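Local coordinates for protein beta sliding clamp (Borrelia burgdorferi, PDB 6DJ8) that probably encircles DNA as a ring-shaped head-to-tail homodimer and tethers DNA polymerases and other proteins to it, conferring processivity, at residues Phe151-Lys156 against Thr208-Glu213; Phe185-Asp190 against Glu214-Ile219; Leu231-Gly236 against Glu250-Lys255. All blocks are in the same frame, centred on the assembly; numbering follows the deposited sequence.

Overall arrangement
Three contacts within the central domain illustrate how chemistry follows position in a fold. Contact 1 joins strands of two different sheets through branched and aromatic side chains, with no hydrogen bond across it. Contact 2 lies inside one of those sheets, where backbone bonds pair an outermost strand with its neighbour and a lysine holds the incoming loop. Contact 3 packs the exit of helix 223-231 on a hairpin of the other sheet. All are partly buried: contact 1 has no exposed touching residue, whereas contacts 2 and 3 run from buried apolar side chains to exposed polar ones. Contacts 1 and 2 touch, their centres about 11 Å apart; contact 3 lies about 17 Å from contact 1, centre to centre.

Contact 1: Phe151-Lys156 against Thr208-Glu213; sequences FGIEIK and TEVIVE
The forked ends of two valines set the geometry where strand 151-156 faces Val210 and Val212. Val212 sets its fork obliquely against the Phe151 ring, at CE1: CG1, anti to its own backbone N, lies 3.4 Å from Phe151 CE1, and Val212 CG2 is almost as close, at 3.5 Å from the same carbon. The valine thus straddles CE1, and the two side chains cross at about a right angle. Val210 uses its fork differently, sending one methyl to each isoleucine. Its CG1 meets Ile153 CG2 at 3.6 Å, while Val210 CG2 turns to Ile155 CG2 at 3.8 Å. Both isoleucines hold CG1 in the crowded position between backbone N and carbonyl carbon (chi1 51° for Ile153, 61° for Ile155), so that CG2, anti to the carbonyl carbon, is the branch that meets the valines. Ile153 CG2 also reaches Val212 CG2, 4.1 Å away, and so bridges the two. An ST turn, Val210 N donating to Thr208 OG1, shapes the preceding corner. The Phe151 ring also meets that of Phe242 on the adjoining strand, their planes nearly parallel. No hydrogen bond crosses this apolar packing of the outermost strand 151-156 of one sheet on the end of strand 202-211 of another and the loop that follows it, in the central domain of the DNA-clamp fold.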
loop_
_atom_site.group_PDB
_atom_site.type_symbol
_atom_site.label_atom_id
_atom_site.label_comp_id
_atom_site.label_asym_id
_atom_site.label_seq_id
_atom_site.Cartn_x
_atom_site.Cartn_y
_atom_site.Cartn_z
ATOM N N PHE A 151 -39.408 -16.365 3.530
ATOM C CA PHE A 151 -39.117 -15.983 4.902
ATOM C C PHE A 151 -38.325 -14.680 4.884
ATOM O O PHE A 151 -37.526 -14.447 3.973
ATOM C CB PHE A 151 -38.383 -17.149 5.599
ATOM C CG PHE A 151 -37.245 -16.751 6.494
ATOM C CD1 PHE A 151 -37.470 -16.078 7.680
ATOM C CD2 PHE A 151 -35.949 -17.127 6.184
ATOM C CE1 PHE A 151 -36.410 -15.734 8.506
ATOM C CE2 PHE A 151 -34.888 -16.791 7.012
ATOM C CZ PHE A 151 -35.119 -16.094 8.174
ATOM N N GLY A 152 -38.615 -13.811 5.848
ATOM C CA GLY A 152 -37.920 -12.539 5.974
ATOM C C GLY A 152 -37.774 -12.152 7.428
ATOM O O GLY A 152 -38.610 -12.499 8.269
ATOM N N ILE A 153 -36.700 -11.419 7.729
ATOM C CA ILE A 153 -36.471 -10.852 9.053
ATOM C C ILE A 153 -35.989 -9.420 8.895
ATOM O O ILE A 153 -35.506 -9.016 7.837
ATOM C CB ILE A 153 -35.421 -11.621 9.882
ATOM C CG1 ILE A 153 -34.148 -11.803 9.065
ATOM C CG2 ILE A 153 -35.977 -12.949 10.357
ATOM C CD1 ILE A 153 -32.959 -12.209 9.898
ATOM N N GLU A 154 -36.142 -8.648 9.969
ATOM C CA GLU A 154 -35.598 -7.299 10.044
ATOM C C GLU A 154 -34.771 -7.229 11.319
ATOM O O GLU A 154 -35.283 -7.495 12.406
ATOM C CB GLU A 154 -36.728 -6.242 10.028
ATOM C CG GLU A 154 -36.247 -4.789 10.040
ATOM C CD GLU A 154 -37.338 -3.771 9.687
ATOM O OE1 GLU A 154 -38.533 -4.129 9.646
ATOM O OE2 GLU A 154 -36.989 -2.597 9.434
ATOM N N ILE A 155 -33.513 -6.821 11.200
ATOM C CA ILE A 155 -32.600 -6.827 12.330
ATOM C C ILE A 155 -31.772 -5.556 12.306
ATOM O O ILE A 155 -31.716 -4.834 11.310
ATOM C CB ILE A 155 -31.663 -8.049 12.347
ATOM C CG1 ILE A 155 -30.794 -8.072 11.096
ATOM C CG2 ILE A 155 -32.456 -9.331 12.437
ATOM C CD1 ILE A 155 -29.772 -9.200 11.108
ATOM N N LYS A 156 -31.137 -5.276 13.431
ATOM C CA LYS A 156 -30.346 -4.068 13.521
ATOM C C LYS A 156 -29.115 -4.212 12.642
ATOM O O LYS A 156 -28.505 -5.283 12.547
ATOM C CB LYS A 156 -29.945 -3.806 14.981
ATOM N N THR A 208 -28.259 -16.375 16.558
ATOM C CA THR A 208 -28.879 -15.085 16.804
ATOM C C THR A 208 -29.947 -15.248 17.864
ATOM O O THR A 208 -30.175 -16.339 18.389
ATOM C CB THR A 208 -29.511 -14.497 15.544
ATOM O OG1 THR A 208 -30.665 -15.278 15.187
ATOM C CG2 THR A 208 -28.519 -14.465 14.401
ATOM N N GLU A 209 -30.603 -14.142 18.194
ATOM C CA GLU A 209 -31.780 -14.176 19.051
ATOM C C GLU A 209 -33.085 -14.147 18.259
ATOM O O GLU A 209 -34.160 -14.110 18.863
ATOM C CB GLU A 209 -31.736 -13.032 20.070
ATOM C CG GLU A 209 -30.580 -13.143 21.077
ATOM C CD GLU A 209 -30.567 -14.461 21.855
ATOM O OE1 GLU A 209 -31.635 -15.098 22.007
ATOM O OE2 GLU A 209 -29.477 -14.857 22.321
ATOM N N VAL A 210 -33.016 -14.176 16.930
ATOM C CA VAL A 210 -34.204 -14.021 16.099
ATOM C C VAL A 210 -34.938 -15.357 16.027
ATOM O O VAL A 210 -34.348 -16.395 15.701
ATOM C CB VAL A 210 -33.823 -13.520 14.696
ATOM C CG1 VAL A 210 -35.066 -13.277 13.863
ATOM C CG2 VAL A 210 -32.990 -12.244 14.784
ATOM N N ILE A 211 -36.226 -15.342 16.344
ATOM C CA ILE A 211 -37.062 -16.534 16.279
ATOM C C ILE A 211 -37.753 -16.564 14.925
ATOM O O ILE A 211 -38.367 -15.573 14.508
ATOM C CB ILE A 211 -38.089 -16.563 17.420
ATOM C CG1 ILE A 211 -37.416 -16.983 18.727
ATOM C CG2 ILE A 211 -39.250 -17.492 17.070
ATOM C CD1 ILE A 211 -37.338 -15.876 19.750
ATOM N N VAL A 212 -37.639 -17.691 14.233
ATOM C CA VAL A 212 -38.194 -17.861 12.898
ATOM C C VAL A 212 -39.095 -19.093 12.928
ATOM O O VAL A 212 -38.644 -20.195 13.266
ATOM C CB VAL A 212 -37.093 -17.999 11.836
ATOM C CG1 VAL A 212 -37.711 -18.157 10.466
ATOM C CG2 VAL A 212 -36.160 -16.785 11.867
ATOM N N GLU A 213 -40.375 -18.900 12.596
ATOM C CA GLU A 213 -41.308 -20.018 12.584
ATOM C C GLU A 213 -41.139 -20.873 11.333
ATOM O O GLU A 213 -41.342 -22.091 11.384
ATOM C CB GLU A 213 -42.745 -19.507 12.714
ATOM C CG GLU A 213 -42.981 -18.586 13.923
ATOM C CD GLU A 213 -42.825 -19.285 15.278
ATOM O OE1 GLU A 213 -42.839 -20.534 15.323
ATOM O OE2 GLU A 213 -42.695 -18.575 16.302
#

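Contact 2: Phe185-Asp190 against Glu214-Ile219; sequences FSKDED and EDVNFI
Lys187 departs from a staggered first torsion, runs extended through chi2, bends at chi3 (56°) and extends again, which swings its ammonium across to the loop before strand 218-221. There NZ meets Glu214 O at 2.6 Å, a short hydrogen bond approached from 45° above the carbonyl plane. Val212 O gives the same nitrogen a weak second bond. Asp215 OD1 stands 4.6 Å from Lys187 NZ, too far for a salt bridge, though its charge may still favour the ammonium. Val216, with CG1 anti to its backbone N, divides its two methyls. Its CG2 lies against the lysine chain, 3.7 Å from Lys187 CD and crossing it at about a right angle, while Val216 CG1 packs on Phe185 CB at 3.9 Å.

Beyond the valine, backbone bonds take over. Phe185 N donates to Phe218 O over 2.7 Å, nearly straight at 177° and almost along the carbonyl axis. In return Phe218 N reaches an in-plane lone pair of Phe185 O at 3.2 Å. That oxygen also receives a CA-H contact from Asn217 CA, 3.5 Å away. With CG anti to its carbonyl carbon, Phe185 sets its ring edge-on to Phe218 O. Phe242 gathers both aromatics, meeting Phe185 edge-to-face and stacking with Phe218. Phe185 and Phe218 form a hydrogen-bonded antiparallel pair, by which strand 218-221, outermost in its sheet within this chain, joins strand 182-187 in the central domain of the clamp.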
loop_
_atom_site.group_PDB
_atom_site.type_symbol
_atom_site.label_atom_id
_atom_site.label_comp_id
_atom_site.label_asym_id
_atom_site.label_seq_id
_atom_site.Cartn_x
_atom_site.Cartn_y
_atom_site.Cartn_z
ATOM N N PHE A 185 -27.611 -20.692 6.362
ATOM C CA PHE A 185 -28.653 -20.212 7.257
ATOM C C PHE A 185 -29.518 -21.377 7.724
ATOM O O PHE A 185 -30.106 -22.085 6.900
ATOM C CB PHE A 185 -29.536 -19.183 6.562
ATOM C CG PHE A 185 -28.867 -17.857 6.370
ATOM C CD1 PHE A 185 -27.875 -17.701 5.412
ATOM C CD2 PHE A 185 -29.200 -16.778 7.176
ATOM C CE1 PHE A 185 -27.249 -16.461 5.245
ATOM C CE2 PHE A 185 -28.573 -15.557 7.016
ATOM C CZ PHE A 185 -27.602 -15.397 6.043
ATOM N N SER A 186 -29.640 -21.534 9.035
ATOM C CA SER A 186 -30.454 -22.609 9.601
ATOM C C SER A 186 -31.107 -22.092 10.881
ATOM O O SER A 186 -31.005 -20.906 11.216
ATOM C CB SER A 186 -29.593 -23.856 9.840
ATOM O OG SER A 186 -30.371 -25.028 9.770
ATOM N N LYS A 187 -31.736 -23.010 11.615
ATOM C CA LYS A 187 -32.465 -22.772 12.855
ATOM C C LYS A 187 -32.014 -23.798 13.885
ATOM O O LYS A 187 -31.885 -24.977 13.554
ATOM C CB LYS A 187 -33.978 -22.946 12.633
ATOM C CG LYS A 187 -34.832 -21.760 12.970
ATOM C CD LYS A 187 -36.181 -21.876 12.274
ATOM C CE LYS A 187 -36.894 -23.159 12.615
ATOM N NZ LYS A 187 -38.280 -23.169 12.058
ATOM N N ASP A 188 -31.780 -23.365 15.126
ATOM C CA ASP A 188 -31.369 -24.310 16.164
ATOM C C ASP A 188 -32.605 -24.998 16.743
ATOM O O ASP A 188 -33.726 -24.808 16.264
ATOM C CB ASP A 188 -30.527 -23.633 17.250
ATOM C CG ASP A 188 -31.315 -22.646 18.113
ATOM O OD1 ASP A 188 -32.537 -22.453 17.915
ATOM O OD2 ASP A 188 -30.702 -22.099 19.050
ATOM N N GLU A 189 -32.412 -25.813 17.789
ATOM C CA GLU A 189 -33.532 -26.533 18.390
ATOM C C GLU A 189 -34.579 -25.583 18.947
ATOM O O GLU A 189 -35.765 -25.926 18.990
ATOM C CB GLU A 189 -33.038 -27.470 19.498
ATOM N N ASP A 190 -34.164 -24.401 19.390
ATOM C CA ASP A 190 -35.084 -23.412 19.930
ATOM C C ASP A 190 -35.657 -22.502 18.852
ATOM O O ASP A 190 -36.237 -21.460 19.177
ATOM C CB ASP A 190 -34.398 -22.596 21.029
ATOM C CG ASP A 190 -34.135 -23.421 22.285
ATOM O OD1 ASP A 190 -34.226 -24.667 22.214
ATOM O OD2 ASP A 190 -33.849 -22.828 23.347
ATOM N N GLU A 214 -40.782 -20.260 10.208
ATOM C CA GLU A 214 -40.676 -20.991 8.957
ATOM C C GLU A 214 -39.446 -21.905 8.968
ATOM O O GLU A 214 -38.613 -21.872 9.878
ATOM C CB GLU A 214 -40.616 -20.021 7.777
ATOM C CG GLU A 214 -41.785 -19.036 7.702
ATOM C CD GLU A 214 -41.620 -17.813 8.604
ATOM O OE1 GLU A 214 -40.852 -17.876 9.589
ATOM O OE2 GLU A 214 -42.277 -16.784 8.330
ATOM N N ASP A 215 -39.359 -22.757 7.951
ATOM C CA ASP A 215 -38.178 -23.577 7.744
ATOM C C ASP A 215 -37.069 -22.715 7.156
ATOM O O ASP A 215 -37.320 -21.828 6.335
ATOM C CB ASP A 215 -38.474 -24.757 6.819
ATOM C CG ASP A 215 -39.622 -25.629 7.322
ATOM O OD1 ASP A 215 -39.790 -25.769 8.554
ATOM O OD2 ASP A 215 -40.352 -26.181 6.475
ATOM N N VAL A 216 -35.846 -22.961 7.604
ATOM C CA VAL A 216 -34.679 -22.176 7.217
ATOM C C VAL A 216 -33.630 -23.169 6.753
ATOM O O VAL A 216 -33.132 -23.963 7.557
ATOM C CB VAL A 216 -34.155 -21.326 8.379
ATOM C CG1 VAL A 216 -32.978 -20.435 7.943
ATOM C CG2 VAL A 216 -35.292 -20.523 8.991
ATOM N N ASN A 217 -33.291 -23.127 5.467
ATOM C CA ASN A 217 -32.288 -24.030 4.919
ATOM C C ASN A 217 -31.743 -23.418 3.635
ATOM O O ASN A 217 -32.131 -23.824 2.537
ATOM C CB ASN A 217 -32.896 -25.435 4.686
ATOM C CG ASN A 217 -31.906 -26.399 4.045
ATOM O OD1 ASN A 217 -30.696 -26.316 4.287
ATOM N ND2 ASN A 217 -32.410 -27.326 3.245
ATOM N N PHE A 218 -30.845 -22.432 3.768
ATOM C CA PHE A 218 -30.397 -21.624 2.642
ATOM C C PHE A 218 -28.889 -21.450 2.693
ATOM O O PHE A 218 -28.314 -21.258 3.768
ATOM C CB PHE A 218 -31.064 -20.234 2.640
ATOM C CG PHE A 218 -32.562 -20.274 2.822
ATOM C CD1 PHE A 218 -33.381 -20.717 1.797
ATOM C CD2 PHE A 218 -33.145 -19.862 4.010
ATOM C CE1 PHE A 218 -34.773 -20.762 1.957
ATOM C CE2 PHE A 218 -34.525 -19.909 4.185
ATOM C CZ PHE A 218 -35.346 -20.359 3.152
ATOM N N ILE A 219 -28.265 -21.491 1.518
ATOM C CA ILE A 219 -26.827 -21.323 1.358
ATOM C C ILE A 219 -26.605 -20.114 0.463
ATOM O O ILE A 219 -27.006 -20.126 -0.709
ATOM C CB ILE A 219 -26.159 -22.565 0.755
ATOM C CG1 ILE A 219 -26.486 -23.814 1.581
ATOM C CG2 ILE A 219 -24.645 -22.361 0.641
ATOM C CD1 ILE A 219 -26.234 -25.069 0.842
#

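Contact 3: Leu231-Gly236 against Glu250-Lys255; sequences LMSGEG and EFDNYK
Aromatic contacts dominate where the chain leaves helix 223-231. Met232 lays its CG over one face of the Phe251 ring, 3.6 Å from the centroid and 22° off the normal, and the two side chains cross at about a right angle. With CG anti to the carbonyl carbon and chi2 extended (180°), SD comes over the ring as well, a Met-aromatic contact at 4.6 Å from the Phe251 centroid. The opposite face of the Phe251 ring is met near its rim by Tyr254 CB. At the ring edge, in plane, Leu231 CB approaches Phe251 CZ to 3.7 Å, so the ring is held from three directions.

The backbone presents this ring through a beta hairpin: Phe251 to Tyr254 form a type II' turn between strands 246-251 and 254-259, with Tyr254 N bonded to Phe251 O at 2.9 Å. Asp252, at its second position, takes the positive phi (46°) such a turn requires.

Polar groups meet on the outer side. Ser233 OG accepts from Glu235 N at 3.2 Å, closing an ST turn, and stands 3.7 Å from Asp252 OD2. Gln157, of the neighbouring helix, links the two segments, its NE2 bonding Asp252 OD2 and its OE1 bonding both Ser233 OG and Gly234 N.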
loop_
_atom_site.group_PDB
_atom_site.type_symbol
_atom_site.label_atom_id
_atom_site.label_comp_id
_atom_site.label_asym_id
_atom_site.label_seq_id
_atom_site.Cartn_x
_atom_site.Cartn_y
_atom_site.Cartn_z
ATOM N N LEU A 231 -21.081 -1.759 3.022
ATOM C CA LEU A 231 -22.215 -0.879 2.742
ATOM C C LEU A 231 -22.968 -0.439 3.989
ATOM O O LEU A 231 -23.488 0.681 4.031
ATOM C CB LEU A 231 -23.220 -1.577 1.816
ATOM C CG LEU A 231 -22.726 -2.029 0.451
ATOM C CD1 LEU A 231 -23.820 -2.743 -0.264
ATOM C CD2 LEU A 231 -22.315 -0.820 -0.353
ATOM N N MET A 232 -23.028 -1.278 5.008
ATOM C CA MET A 232 -23.923 -1.021 6.125
ATOM C C MET A 232 -23.307 -0.046 7.116
ATOM O O MET A 232 -22.208 -0.275 7.636
ATOM C CB MET A 232 -24.301 -2.325 6.807
ATOM C CG MET A 232 -25.447 -3.013 6.109
ATOM S SD MET A 232 -25.852 -4.543 6.928
ATOM C CE MET A 232 -25.536 -4.071 8.565
ATOM N N SER A 233 -24.046 1.032 7.387
ATOM C CA SER A 233 -23.579 2.072 8.292
ATOM C C SER A 233 -23.468 1.578 9.727
ATOM O O SER A 233 -22.618 2.062 10.481
ATOM C CB SER A 233 -24.530 3.266 8.214
ATOM O OG SER A 233 -25.815 2.929 8.724
ATOM N N GLY A 234 -24.304 0.623 10.127
ATOM C CA GLY A 234 -24.358 0.196 11.507
ATOM C C GLY A 234 -25.463 0.855 12.306
ATOM O O GLY A 234 -25.699 0.460 13.453
ATOM N N GLU A 235 -26.119 1.866 11.744
ATOM C CA GLU A 235 -27.257 2.533 12.351
ATOM C C GLU A 235 -28.508 2.209 11.549
ATOM O O GLU A 235 -28.481 2.198 10.316
ATOM C CB GLU A 235 -27.045 4.046 12.400
ATOM C CG GLU A 235 -28.335 4.853 12.479
ATOM C CD GLU A 235 -28.082 6.345 12.584
ATOM O OE1 GLU A 235 -26.898 6.735 12.677
ATOM O OE2 GLU A 235 -29.060 7.126 12.575
ATOM N N GLY A 236 -29.588 1.914 12.246
ATOM C CA GLY A 236 -30.842 1.628 11.585
ATOM C C GLY A 236 -31.044 0.137 11.420
ATOM O O GLY A 236 -30.256 -0.688 11.891
ATOM N N GLU A 250 -32.200 -5.315 2.086
ATOM C CA GLU A 250 -32.645 -3.957 1.828
ATOM C C GLU A 250 -32.445 -3.154 3.102
ATOM O O GLU A 250 -32.788 -3.629 4.190
ATOM C CB GLU A 250 -34.120 -3.967 1.388
ATOM C CG GLU A 250 -34.784 -2.624 1.374
ATOM C CD GLU A 250 -36.293 -2.738 1.210
ATOM O OE1 GLU A 250 -37.023 -2.008 1.911
ATOM O OE2 GLU A 250 -36.743 -3.570 0.394
ATOM N N PHE A 251 -31.864 -1.966 2.967
ATOM C CA PHE A 251 -31.534 -1.093 4.086
ATOM C C PHE A 251 -31.086 0.242 3.525
ATOM O O PHE A 251 -30.432 0.288 2.481
ATOM C CB PHE A 251 -30.419 -1.675 4.965
ATOM C CG PHE A 251 -29.108 -1.877 4.248
ATOM C CD1 PHE A 251 -28.871 -3.027 3.521
ATOM C CD2 PHE A 251 -28.103 -0.922 4.327
ATOM C CE1 PHE A 251 -27.667 -3.220 2.863
ATOM C CE2 PHE A 251 -26.886 -1.111 3.676
ATOM C CZ PHE A 251 -26.669 -2.268 2.949
ATOM N N ASP A 252 -31.407 1.311 4.257
ATOM C CA ASP A 252 -31.123 2.683 3.849
ATOM C C ASP A 252 -31.519 2.902 2.396
ATOM O O ASP A 252 -32.660 2.619 2.023
ATOM C CB ASP A 252 -29.661 3.010 4.098
ATOM C CG ASP A 252 -29.323 3.020 5.588
ATOM O OD1 ASP A 252 -30.130 3.549 6.383
ATOM O OD2 ASP A 252 -28.266 2.491 5.970
ATOM N N ASN A 253 -30.592 3.337 1.542
ATOM C CA ASN A 253 -30.948 3.589 0.150
ATOM C C ASN A 253 -30.480 2.475 -0.781
ATOM O O ASN A 253 -30.263 2.720 -1.974
ATOM C CB ASN A 253 -30.407 4.953 -0.303
ATOM C CG ASN A 253 -28.903 5.101 -0.095
ATOM O OD1 ASN A 253 -28.338 4.622 0.891
ATOM N ND2 ASN A 253 -28.245 5.779 -1.031
ATOM N N TYR A 254 -30.371 1.240 -0.271
ATOM C CA TYR A 254 -29.804 0.122 -1.009
ATOM C C TYR A 254 -30.780 -1.045 -1.129
ATOM O O TYR A 254 -31.619 -1.285 -0.252
ATOM C CB TYR A 254 -28.501 -0.376 -0.357
ATOM C CG TYR A 254 -27.457 0.699 -0.200
ATOM C CD1 TYR A 254 -26.753 1.175 -1.306
ATOM C CD2 TYR A 254 -27.178 1.248 1.045
ATOM C CE1 TYR A 254 -25.798 2.167 -1.175
ATOM C CE2 TYR A 254 -26.228 2.235 1.189
ATOM C CZ TYR A 254 -25.540 2.696 0.075
ATOM O OH TYR A 254 -24.609 3.695 0.235
ATOM N N LYS A 255 -30.674 -1.756 -2.250
ATOM C CA LYS A 255 -31.324 -3.039 -2.459
ATOM C C LYS A 255 -30.302 -3.923 -3.144
ATOM O O LYS A 255 -29.601 -3.470 -4.051
ATOM C CB LYS A 255 -32.599 -2.920 -3.304
ATOM C CG LYS A 255 -33.625 -1.942 -2.759
ATOM C CD LYS A 255 -34.836 -1.849 -3.694
ATOM C CE LYS A 255 -35.949 -1.016 -3.083
ATOM N NZ LYS A 255 -37.076 -0.810 -4.042
#